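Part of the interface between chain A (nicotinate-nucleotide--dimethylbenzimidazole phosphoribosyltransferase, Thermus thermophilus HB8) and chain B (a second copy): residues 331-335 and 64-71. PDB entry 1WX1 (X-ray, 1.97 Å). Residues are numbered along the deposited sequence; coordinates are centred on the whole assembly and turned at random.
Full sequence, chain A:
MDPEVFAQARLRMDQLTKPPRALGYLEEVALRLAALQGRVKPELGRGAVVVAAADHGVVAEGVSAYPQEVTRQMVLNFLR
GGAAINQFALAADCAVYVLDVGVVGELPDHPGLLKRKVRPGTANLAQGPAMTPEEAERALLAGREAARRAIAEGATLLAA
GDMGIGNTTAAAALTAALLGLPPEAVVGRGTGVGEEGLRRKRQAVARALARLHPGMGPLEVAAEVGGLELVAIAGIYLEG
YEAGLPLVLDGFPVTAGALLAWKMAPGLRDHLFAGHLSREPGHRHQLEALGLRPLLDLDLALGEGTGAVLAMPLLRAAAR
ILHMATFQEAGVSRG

Chain A (331-335) GVSRG
Chain B, residues 64-71: SAYPQEVT

The C-terminal tail of chain A packs against chain B with one hydrogen bond, and the carbonyl oxygen of Ser A333 is buried by the contact without a polar partner anywhere in the model. Its nearest neighbour across the interface is a methyl group: Ser A333 O lies 3.5 Å from Val B70 CG2.

The tail has no regular helix or strand. Gly A331 leaves a preceding helix at phi/psi 74/42, a positive phi that favours glycine; Val A332 (-106/134), Ser A333 (-71/157) and Arg A334 (-111/180) then run extended. The two chains pass in opposite senses, as the register demonstrates: Ser A333 CA is 6.0 Å from Val B70 CA, and Gly A335 CA is 4.7 Å from Tyr B66 CA. In chain B, loop residues lead into a helix that includes Val B70 and Thr B71, with Val B70 N donating to Pro B67 O at 3.1 Å.

Ser A333 points its CB toward chain B. With chi1 at -55° (m), its OG donates to Glu B69 OE1 at 2.6 Å, a short bond to a carboxylate. Glu B69 starts sideways, but chi1 52° (p), chi2 -176° (t) and chi3 -74° bring its end nearer. Beside this polar pair, Val A332 CG1 meets Val B70 CG1 at 3.9 Å; both valines are t, and the contact is apolar.

Farther along, Tyr B66 (chi1 -63°, m; chi2 -75°) sets its ring obliquely against the tail backbone, CE1 lying 3.5 Å from Gly A335 N. Arg A334 directs its CB away, leaving its backbone to pack: Arg A334 O is 3.4 Å from Pro B67 CD. At the terminal Gly A335, CA approaches Ala B65 O at 3.6 Å, a CA-H...O contact with 123° at the hydrogen. An ideal CB here would clash, 2.6 Å from Ala B65 O and 2.8 Å from Tyr B66 CD1.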

ATOM      1  N   GLY A 331      16.533  13.209  21.718  1.00 36.77           N
ATOM      2  CA  GLY A 331      17.878  13.098  22.251  1.00 37.42           C
ATOM      3  C   GLY A 331      18.681  12.056  21.496  1.00 38.35           C
ATOM      4  O   GLY A 331      19.400  11.248  22.089  1.00 38.10           O
ATOM      5  N   VAL A 332      18.541  12.067  20.175  1.00 38.48           N
ATOM      6  CA  VAL A 332      19.259  11.136  19.314  1.00 38.27           C
ATOM      7  C   VAL A 332      20.365  11.923  18.618  1.00 39.96           C
ATOM      8  O   VAL A 332      20.122  13.023  18.125  1.00 39.39           O
ATOM      9  CB  VAL A 332      18.317  10.515  18.245  1.00 36.96           C
ATOM     10  CG1 VAL A 332      19.102   9.584  17.321  1.00 34.44           C
ATOM     11  CG2 VAL A 332      17.196   9.748  18.926  1.00 36.23           C
ATOM     12  N   SER A 333      21.575  11.364  18.598  1.00 41.99           N
ATOM     13  CA  SER A 333      22.737  12.007  17.973  1.00 45.62           C
ATOM     14  C   SER A 333      22.557  11.992  16.457  1.00 48.27           C
ATOM     15  O   SER A 333      21.877  11.128  15.930  1.00 48.33           O
ATOM     16  CB  SER A 333      24.016  11.266  18.335  1.00 44.96           C
ATOM     17  OG  SER A 333      24.152  11.152  19.742  1.00 44.84           O
ATOM     18  N   ARG A 334      23.216  12.897  15.738  1.00 51.57           N
ATOM     19  CA  ARG A 334      23.006  12.992  14.299  1.00 54.78           C
ATOM     20  C   ARG A 334      24.218  12.554  13.510  1.00 56.83           C
ATOM     21  O   ARG A 334      25.242  12.160  14.083  1.00 56.86           O
ATOM     22  CB  ARG A 334      22.662  14.400  13.924  1.00 54.94           C
ATOM     23  CG  ARG A 334      22.222  15.219  15.116  1.00 55.49           C
ATOM     24  CD  ARG A 334      22.056  16.661  14.720  1.00 55.99           C
ATOM     25  NE  ARG A 334      20.958  17.245  15.461  1.00 55.81           N
ATOM     26  CZ  ARG A 334      19.862  17.746  14.897  1.00 55.64           C
ATOM     27  NH1 ARG A 334      19.711  17.742  13.574  1.00 54.90           N
ATOM     28  NH2 ARG A 334      18.902  18.253  15.656  1.00 56.23           N
ATOM     29  N   GLY A 335      24.111  12.602  12.188  1.00 59.29           N
ATOM     30  CA  GLY A 335      25.234  12.277  11.345  1.00 61.97           C
ATOM     31  C   GLY A 335      25.336  13.035  10.036  1.00 63.76           C
ATOM     32  O   GLY A 335      26.338  13.780   9.850  1.00 65.14           O
ATOM     33  OXT GLY A 335      24.434  12.853   9.185  1.00 65.62           O
TER
ATOM     34  N   SER B  64      29.310   3.623   8.686  1.00 41.08           N
ATOM     35  CA  SER B  64      28.103   4.395   8.962  1.00 40.89           C
ATOM     36  C   SER B  64      28.406   5.839   9.326  1.00 40.52           C
ATOM     37  O   SER B  64      29.409   6.133   9.978  1.00 40.01           O
ATOM     38  CB  SER B  64      27.306   3.756  10.098  1.00 41.62           C
ATOM     39  OG  SER B  64      26.199   4.571  10.445  1.00 43.59           O
ATOM     40  N   ALA B  65      27.521   6.736   8.909  1.00 40.50           N
ATOM     41  CA  ALA B  65      27.678   8.157   9.188  1.00 40.17           C
ATOM     42  C   ALA B  65      27.204   8.482  10.599  1.00 39.72           C
ATOM     43  O   ALA B  65      27.511   9.545  11.137  1.00 40.10           O
ATOM     44  CB  ALA B  65      26.887   8.975   8.171  1.00 41.01           C
ATOM     45  N   TYR B  66      26.462   7.556  11.197  1.00 38.79           N
ATOM     46  CA  TYR B  66      25.927   7.750  12.540  1.00 38.01           C
ATOM     47  C   TYR B  66      26.757   7.080  13.626  1.00 35.73           C
ATOM     48  O   TYR B  66      27.316   6.004  13.418  1.00 34.10           O
ATOM     49  CB  TYR B  66      24.497   7.211  12.610  1.00 40.67           C
ATOM     50  CG  TYR B  66      23.525   7.936  11.712  1.00 43.37           C
ATOM     51  CD1 TYR B  66      23.054   9.205  12.044  1.00 45.01           C
ATOM     52  CD2 TYR B  66      23.077   7.355  10.525  1.00 43.62           C
ATOM     53  CE1 TYR B  66      22.157   9.879  11.221  1.00 46.98           C
ATOM     54  CE2 TYR B  66      22.182   8.020   9.693  1.00 45.84           C
ATOM     55  CZ  TYR B  66      21.726   9.280  10.048  1.00 46.98           C
ATOM     56  OH  TYR B  66      20.828   9.938   9.239  1.00 49.53           O
ATOM     57  N   PRO B  67      26.855   7.722  14.803  1.00 34.27           N
ATOM     58  CA  PRO B  67      27.615   7.183  15.936  1.00 33.03           C
ATOM     59  C   PRO B  67      26.907   5.930  16.445  1.00 31.30           C
ATOM     60  O   PRO B  67      25.686   5.812  16.317  1.00 30.07           O
ATOM     61  CB  PRO B  67      27.566   8.318  16.958  1.00 33.10           C
ATOM     62  CG  PRO B  67      27.435   9.540  16.109  1.00 34.80           C
ATOM     63  CD  PRO B  67      26.438   9.109  15.069  1.00 33.22           C
ATOM     64  N   GLN B  68      27.664   5.003  17.020  1.00 28.87           N
ATOM     65  CA  GLN B  68      27.093   3.760  17.530  1.00 29.69           C
ATOM     66  C   GLN B  68      26.008   3.995  18.578  1.00 28.74           C
ATOM     67  O   GLN B  68      25.059   3.216  18.688  1.00 28.46           O
ATOM     68  CB  GLN B  68      28.195   2.881  18.123  1.00 29.61           C
ATOM     69  CG  GLN B  68      27.716   1.503  18.554  1.00 31.25           C
ATOM     70  CD  GLN B  68      28.859   0.582  18.935  1.00 33.46           C
ATOM     71  OE1 GLN B  68      29.431   0.692  20.023  1.00 32.96           O
ATOM     72  NE2 GLN B  68      29.205  -0.330  18.032  1.00 31.79           N
ATOM     73  N   GLU B  69      26.151   5.075  19.341  1.00 27.85           N
ATOM     74  CA  GLU B  69      25.196   5.422  20.393  1.00 29.07           C
ATOM     75  C   GLU B  69      23.755   5.571  19.897  1.00 27.37           C
ATOM     76  O   GLU B  69      22.811   5.441  20.674  1.00 26.40           O
ATOM     77  CB  GLU B  69      25.627   6.723  21.076  1.00 30.93           C
ATOM     78  CG  GLU B  69      25.897   7.857  20.101  1.00 37.37           C
ATOM     79  CD  GLU B  69      26.420   9.108  20.775  1.00 41.55           C
ATOM     80  OE1 GLU B  69      25.628   9.809  21.437  1.00 45.51           O
ATOM     81  OE2 GLU B  69      27.631   9.389  20.647  1.00 45.49           O
ATOM     82  N   VAL B  70      23.588   5.848  18.606  1.00 26.54           N
ATOM     83  CA  VAL B  70      22.253   6.026  18.039  1.00 26.07           C
ATOM     84  C   VAL B  70      21.358   4.800  18.221  1.00 25.37           C
ATOM     85  O   VAL B  70      20.150   4.935  18.391  1.00 25.38           O
ATOM     86  CB  VAL B  70      22.326   6.397  16.534  1.00 27.26           C
ATOM     87  CG1 VAL B  70      20.925   6.407  15.926  1.00 27.20           C
ATOM     88  CG2 VAL B  70      22.955   7.780  16.369  1.00 27.58           C
ATOM     89  N   THR B  71      21.941   3.606  18.192  1.00 25.21           N
ATOM     90  CA  THR B  71      21.151   2.388  18.364  1.00 24.47           C
ATOM     91  C   THR B  71      20.398   2.417  19.697  1.00 25.33           C
ATOM     92  O   THR B  71      19.178   2.243  19.741  1.00 23.41           O
ATOM     93  CB  THR B  71      22.039   1.124  18.327  1.00 24.25           C
ATOM     94  OG1 THR B  71      22.802   1.107  17.115  1.00 24.24           O
ATOM     95  CG2 THR B  71      21.180  -0.136  18.382  1.00 22.19           C
TER